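Local atomic coordinates of predicted DNA-binding transcriptional regulator (Aliivibrio fischeri ES114, PDB entry 7DWN), a protein that probably binds cis-regulatory DNA and controls transcription as a tetrameric regulator of the LysR family. Residues A[64-67]-A[68-71]; A[72-75]-A[76-80]. All coordinates share one frame; numbering follows the deposited sequence.

Contact 1 of 2, residues A[64-67]-A[68-71]; sequences KLFR and ITAR
Phe66 and Thr69, three residues apart on one helix, meet where one side of the ring, CD1 and CE1, comes up against a small branched side chain. With CG of Phe66 anti to its own backbone nitrogen (chi1 -166°), the ring is carried forward beside the next turn. CB leads to CG, where the ring opens into two sides: on one, CD1 comes to 3.9 Å from Thr69 CB and CE1 to 4.0 Å from Thr69 CG2, while on the other CE2 lies 4.2 Å from Ala70 CB. The Phe66 and Thr69 side chains cross at about a right angle. Beyond them the ring packs on Leu8 and Phe11 of helix 5-17 and on Leu41 and Val45 of helix 31-45; a large apolar ring suits a place where two helices close over it. This is the winged helix-turn-helix head of a LysR-type regulator, and helix 61-83 is the linker helix that leads out of it. Thr69 is small enough to sit near Gly80 of the second subunit, and its hydroxyl turns back along the helix: OG1 makes a weak hydrogen bond to Leu65 O at 3.3 Å. Leu65 O also accepts Thr69 N at 3.1 Å, and so serves two donors of one residue. Ala70, with just a methyl, fits against the backbone, its CB 3.3 Å from Phe66 O, the oxygen that also accepts the Ala70 N-H. Ile68 lays CG1 against Lys64 O at 3.5 Å, and its side chain packs on Glu140 of the second subunit. On the more open side, Arg67 runs out extended whereas Arg71 bends at its third torsion (-56°); Arg71 NH2 stops 4.4 Å from Arg67 NE, two like charges that probably disfavour closer approach.

Contact 2 of 2, residues A[72-75]-A[76-80]; sequences TLVN and QIEAG
Glu78 has CG anti to its carbonyl carbon (chi1 -64°) and an extended chain beyond, which sends the carboxylate back past Val74, whose CG1 is anti to the backbone nitrogen (chi1 162°). Both belong to the linker helix of the LysR-type fold, which pairs with its counterpart in the second subunit. Glu78 CG rests 3.3 Å from Val74 O, and OE2 lies 4.0 Å from Val74 CG1, so the aliphatic part of the glutamate follows the backbone while its charged end stays at the exposed surface. Val74 itself packs on Leu8 and Glu9 of helix 5-17. On the dimer side, Ile77 lays CG1 3.1 Å from Leu73 O, which also accepts the hydrogen bond from Ile77 N at 2.9 Å; apolar branches suit this place because Leu73 and Ile77 each pack on the other residue type in the second subunit. Gln76, more polar, uses its CB against Thr72 O, and its side chain packs on Leu73 of the second subunit. At the outer surface Asn75 and Glu78 bring two oxygens near each other, OD1 and OE1 3.6 Å apart, with the amide and carboxylate planes turned 52° from one another.

Contact 1 and contact 2 are successive portions of the single helix 61-83, with centres 13 Å apart and adjoining sequences. Thr72 of contact 2 bridges them: its OG1 is hydrogen-bonded to Ile68 O of contact 1. Leu8 of helix 5-17 touches side chains of both. Residues 64-71 sit deeper in the DNA-binding head, their centre about 34 Å from the centre of the chain, whereas 72-80 lie farther along the linker, about 23 Å from it. Both reach the second subunit: Phe66 of contact 1 packs on Ile84 of that chain, and Thr72 of contact 2 on its Gln76, as expected of two linker helices running antiparallel.

Contact 1 of 2, residues A[64-67]-A[68-71]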
ATOM      1  N   LYS A  64     -18.824   9.938 -17.073  1.00 49.10           N
ATOM      2  CA  LYS A  64     -18.692   8.895 -16.063  1.00 50.65           C
ATOM      3  C   LYS A  64     -17.233   8.694 -15.665  1.00 53.32           C
ATOM      4  O   LYS A  64     -16.915   8.588 -14.474  1.00 59.53           O
ATOM      5  CB  LYS A  64     -19.302   7.591 -16.576  1.00 47.90           C
ATOM      6  CG  LYS A  64     -20.818   7.628 -16.699  1.00 55.87           C
ATOM      7  CD  LYS A  64     -21.359   6.328 -17.270  1.00 62.11           C
ATOM      8  CE  LYS A  64     -22.879   6.326 -17.298  1.00 70.61           C
ATOM      9  NZ  LYS A  64     -23.459   6.405 -15.926  1.00 69.82           N
ATOM     10  N   LEU A  65     -16.326   8.644 -16.644  1.00 49.35           N
ATOM     11  CA  LEU A  65     -14.915   8.457 -16.297  1.00 53.52           C
ATOM     12  C   LEU A  65     -14.321   9.716 -15.665  1.00 47.74           C
ATOM     13  O   LEU A  65     -13.541   9.641 -14.697  1.00 57.93           O
ATOM     14  CB  LEU A  65     -14.110   8.038 -17.529  1.00 61.98           C
ATOM     15  CG  LEU A  65     -14.082   6.542 -17.853  1.00 75.84           C
ATOM     16  CD1 LEU A  65     -15.448   6.044 -18.305  1.00 80.09           C
ATOM     17  CD2 LEU A  65     -13.020   6.238 -18.899  1.00 79.77           C
ATOM     18  N   PHE A  66     -14.685  10.890 -16.181  1.00 43.29           N
ATOM     19  CA  PHE A  66     -14.141  12.107 -15.605  1.00 44.80           C
ATOM     20  C   PHE A  66     -14.698  12.384 -14.221  1.00 49.98           C
ATOM     21  O   PHE A  66     -14.107  13.176 -13.489  1.00 52.46           O
ATOM     22  CB  PHE A  66     -14.399  13.312 -16.504  1.00 40.48           C
ATOM     23  CG  PHE A  66     -13.577  14.508 -16.133  1.00 44.07           C
ATOM     24  CD1 PHE A  66     -12.224  14.552 -16.436  1.00 42.79           C
ATOM     25  CD2 PHE A  66     -14.143  15.573 -15.454  1.00 44.08           C
ATOM     26  CE1 PHE A  66     -11.457  15.642 -16.083  1.00 45.96           C
ATOM     27  CE2 PHE A  66     -13.381  16.667 -15.100  1.00 43.22           C
ATOM     28  CZ  PHE A  66     -12.036  16.702 -15.415  1.00 48.47           C
ATOM     29  N   ARG A  67     -15.807  11.757 -13.835  1.00 48.50           N
ATOM     30  CA  ARG A  67     -16.255  11.879 -12.453  1.00 50.21           C
ATOM     31  C   ARG A  67     -15.230  11.272 -11.501  1.00 47.49           C
ATOM     32  O   ARG A  67     -14.874  11.877 -10.481  1.00 45.59           O
ATOM     33  CB  ARG A  67     -17.620  11.215 -12.288  1.00 50.68           C
ATOM     34  CG  ARG A  67     -18.284  11.479 -10.954  1.00 51.64           C
ATOM     35  CD  ARG A  67     -19.670  10.872 -10.930  1.00 53.17           C
ATOM     36  NE  ARG A  67     -20.272  10.945  -9.604  1.00 65.16           N
ATOM     37  CZ  ARG A  67     -21.485  10.489  -9.310  1.00 70.08           C
ATOM     38  NH1 ARG A  67     -22.231   9.928 -10.251  1.00 61.43           N
ATOM     39  NH2 ARG A  67     -21.952  10.597  -8.074  1.00 73.65           N
ATOM     40  N   ILE A  68     -14.735  10.076 -11.832  1.00 47.50           N
ATOM     41  CA  ILE A  68     -13.660   9.468 -11.052  1.00 44.03           C
ATOM     42  C   ILE A  68     -12.423  10.355 -11.086  1.00 47.16           C
ATOM     43  O   ILE A  68     -11.767  10.576 -10.060  1.00 43.15           O
ATOM     44  CB  ILE A  68     -13.336   8.058 -11.579  1.00 46.15           C
ATOM     45  CG1 ILE A  68     -14.590   7.365 -12.104  1.00 53.94           C
ATOM     46  CG2 ILE A  68     -12.684   7.222 -10.486  1.00 50.66           C
ATOM     47  CD1 ILE A  68     -14.286   6.105 -12.886  1.00 51.51           C
ATOM     48  N   THR A  69     -12.077  10.859 -12.275  1.00 48.81           N
ATOM     49  CA  THR A  69     -10.896  11.717 -12.378  1.00 42.45           C
ATOM     50  C   THR A  69     -11.027  12.955 -11.493  1.00 46.55           C
ATOM     51  O   THR A  69     -10.074  13.342 -10.803  1.00 51.13           O
ATOM     52  CB  THR A  69     -10.655  12.121 -13.831  1.00 41.91           C
ATOM     53  OG1 THR A  69     -10.457  10.946 -14.625  1.00 45.34           O
ATOM     54  CG2 THR A  69      -9.422  13.005 -13.934  1.00 35.58           C
ATOM     55  N   ALA A  70     -12.212  13.567 -11.473  1.00 47.85           N
ATOM     56  CA  ALA A  70     -12.425  14.789 -10.706  1.00 45.93           C
ATOM     57  C   ALA A  70     -12.411  14.514  -9.212  1.00 55.35           C
ATOM     58  O   ALA A  70     -11.853  15.300  -8.440  1.00 59.77           O
ATOM     59  CB  ALA A  70     -13.744  15.442 -11.115  1.00 40.26           C
ATOM     60  N   ARG A  71     -13.032  13.413  -8.780  1.00 57.50           N
ATOM     61  CA  ARG A  71     -12.978  13.054  -7.365  1.00 62.71           C
ATOM     62  C   ARG A  71     -11.540  12.799  -6.927  1.00 55.41           C
ATOM     63  O   ARG A  71     -11.109  13.265  -5.864  1.00 47.58           O
ATOM     64  CB  ARG A  71     -13.852  11.829  -7.099  1.00 70.72           C
ATOM     65  CG  ARG A  71     -13.832  11.363  -5.655  1.00 73.26           C
ATOM     66  CD  ARG A  71     -14.709  10.137  -5.468  1.00 86.22           C
ATOM     67  NE  ARG A  71     -16.077  10.373  -5.921  1.00 93.08           N
ATOM     68  CZ  ARG A  71     -17.036  10.892  -5.163  1.00103.26           C
ATOM     69  NH1 ARG A  71     -16.779  11.235  -3.907  1.00108.50           N
ATOM     70  NH2 ARG A  71     -18.252  11.073  -5.659  1.00105.20           N
TER

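Contact 2 of 2, residues A[72-75]-A[76-80]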
ATOM      1  N   THR A  72     -10.783  12.059  -7.745  1.00 52.49           N
ATOM      2  CA  THR A  72      -9.376  11.810  -7.448  1.00 49.49           C
ATOM      3  C   THR A  72      -8.605  13.118  -7.314  1.00 45.55           C
ATOM      4  O   THR A  72      -7.874  13.324  -6.338  1.00 41.03           O
ATOM      5  CB  THR A  72      -8.760  10.935  -8.543  1.00 50.34           C
ATOM      6  OG1 THR A  72      -9.394   9.650  -8.547  1.00 54.79           O
ATOM      7  CG2 THR A  72      -7.264  10.763  -8.320  1.00 37.03           C
ATOM      8  N   LEU A  73      -8.776  14.022  -8.282  1.00 36.13           N
ATOM      9  CA  LEU A  73      -8.044  15.285  -8.264  1.00 38.31           C
ATOM     10  C   LEU A  73      -8.437  16.150  -7.072  1.00 44.27           C
ATOM     11  O   LEU A  73      -7.578  16.782  -6.453  1.00 48.44           O
ATOM     12  CB  LEU A  73      -8.275  16.042  -9.571  1.00 46.00           C
ATOM     13  CG  LEU A  73      -7.614  15.469 -10.823  1.00 51.39           C
ATOM     14  CD1 LEU A  73      -8.175  16.143 -12.061  1.00 46.21           C
ATOM     15  CD2 LEU A  73      -6.107  15.643 -10.753  1.00 54.66           C
ATOM     16  N   VAL A  74      -9.725  16.190  -6.728  1.00 49.85           N
ATOM     17  CA  VAL A  74     -10.169  17.038  -5.625  1.00 51.74           C
ATOM     18  C   VAL A  74      -9.653  16.501  -4.295  1.00 55.33           C
ATOM     19  O   VAL A  74      -9.169  17.264  -3.447  1.00 55.25           O
ATOM     20  CB  VAL A  74     -11.702  17.167  -5.638  1.00 55.85           C
ATOM     21  CG1 VAL A  74     -12.205  17.661  -4.293  1.00 62.51           C
ATOM     22  CG2 VAL A  74     -12.142  18.110  -6.749  1.00 46.89           C
ATOM     23  N   ASN A  75      -9.742  15.184  -4.088  1.00 59.12           N
ATOM     24  CA  ASN A  75      -9.211  14.612  -2.855  1.00 64.60           C
ATOM     25  C   ASN A  75      -7.699  14.779  -2.784  1.00 66.33           C
ATOM     26  O   ASN A  75      -7.143  15.012  -1.703  1.00 69.99           O
ATOM     27  CB  ASN A  75      -9.607  13.139  -2.736  1.00 59.13           C
ATOM     28  CG  ASN A  75     -11.050  12.960  -2.292  1.00 55.46           C
ATOM     29  OD1 ASN A  75     -11.618  13.825  -1.624  1.00 55.75           O
ATOM     30  ND2 ASN A  75     -11.648  11.831  -2.661  1.00 50.61           N
ATOM     31  N   GLN A  76      -7.013  14.689  -3.929  1.00 60.79           N
ATOM     32  CA  GLN A  76      -5.571  14.907  -3.940  1.00 58.41           C
ATOM     33  C   GLN A  76      -5.228  16.354  -3.607  1.00 58.22           C
ATOM     34  O   GLN A  76      -4.243  16.620  -2.912  1.00 61.62           O
ATOM     35  CB  GLN A  76      -4.997  14.511  -5.300  1.00 57.47           C
ATOM     36  CG  GLN A  76      -3.486  14.550  -5.360  1.00 66.80           C
ATOM     37  CD  GLN A  76      -2.843  13.671  -4.305  1.00 72.94           C
ATOM     38  OE1 GLN A  76      -2.961  12.446  -4.344  1.00 73.74           O
ATOM     39  NE2 GLN A  76      -2.162  14.295  -3.350  1.00 69.32           N
ATOM     40  N   ILE A  77      -6.036  17.302  -4.088  1.00 56.03           N
ATOM     41  CA  ILE A  77      -5.831  18.712  -3.760  1.00 55.51           C
ATOM     42  C   ILE A  77      -6.003  18.932  -2.262  1.00 60.26           C
ATOM     43  O   ILE A  77      -5.188  19.602  -1.614  1.00 53.51           O
ATOM     44  CB  ILE A  77      -6.798  19.594  -4.573  1.00 51.79           C
ATOM     45  CG1 ILE A  77      -6.371  19.661  -6.040  1.00 50.75           C
ATOM     46  CG2 ILE A  77      -6.896  20.995  -3.980  1.00 44.97           C
ATOM     47  CD1 ILE A  77      -7.390  20.335  -6.938  1.00 39.01           C
ATOM     48  N   GLU A  78      -7.073  18.375  -1.694  1.00 72.18           N
ATOM     49  CA  GLU A  78      -7.311  18.524  -0.261  1.00 77.65           C
ATOM     50  C   GLU A  78      -6.177  17.909   0.555  1.00 73.94           C
ATOM     51  O   GLU A  78      -5.730  18.497   1.549  1.00 75.39           O
ATOM     52  CB  GLU A  78      -8.658  17.903   0.110  1.00 86.63           C
ATOM     53  CG  GLU A  78      -9.847  18.608  -0.539  1.00 93.21           C
ATOM     54  CD  GLU A  78     -11.178  17.985  -0.171  1.00100.61           C
ATOM     55  OE1 GLU A  78     -11.178  16.844   0.334  1.00101.87           O
ATOM     56  OE2 GLU A  78     -12.223  18.637  -0.384  1.00104.10           O
ATOM     57  N   ALA A  79      -5.686  16.738   0.137  1.00 68.00           N
ATOM     58  CA  ALA A  79      -4.561  16.110   0.823  1.00 52.73           C
ATOM     59  C   ALA A  79      -3.297  16.959   0.724  1.00 55.82           C
ATOM     60  O   ALA A  79      -2.585  17.140   1.720  1.00 58.93           O
ATOM     61  CB  ALA A  79      -4.313  14.715   0.247  1.00 39.11           C
ATOM     62  N   GLY A  80      -3.000  17.487  -0.466  1.00 52.90           N
ATOM     63  CA  GLY A  80      -1.819  18.315  -0.630  1.00 56.56           C
ATOM     64  C   GLY A  80      -1.879  19.607   0.157  1.00 67.88           C
ATOM     65  O   GLY A  80      -0.846  20.105   0.615  1.00 74.55           O
TER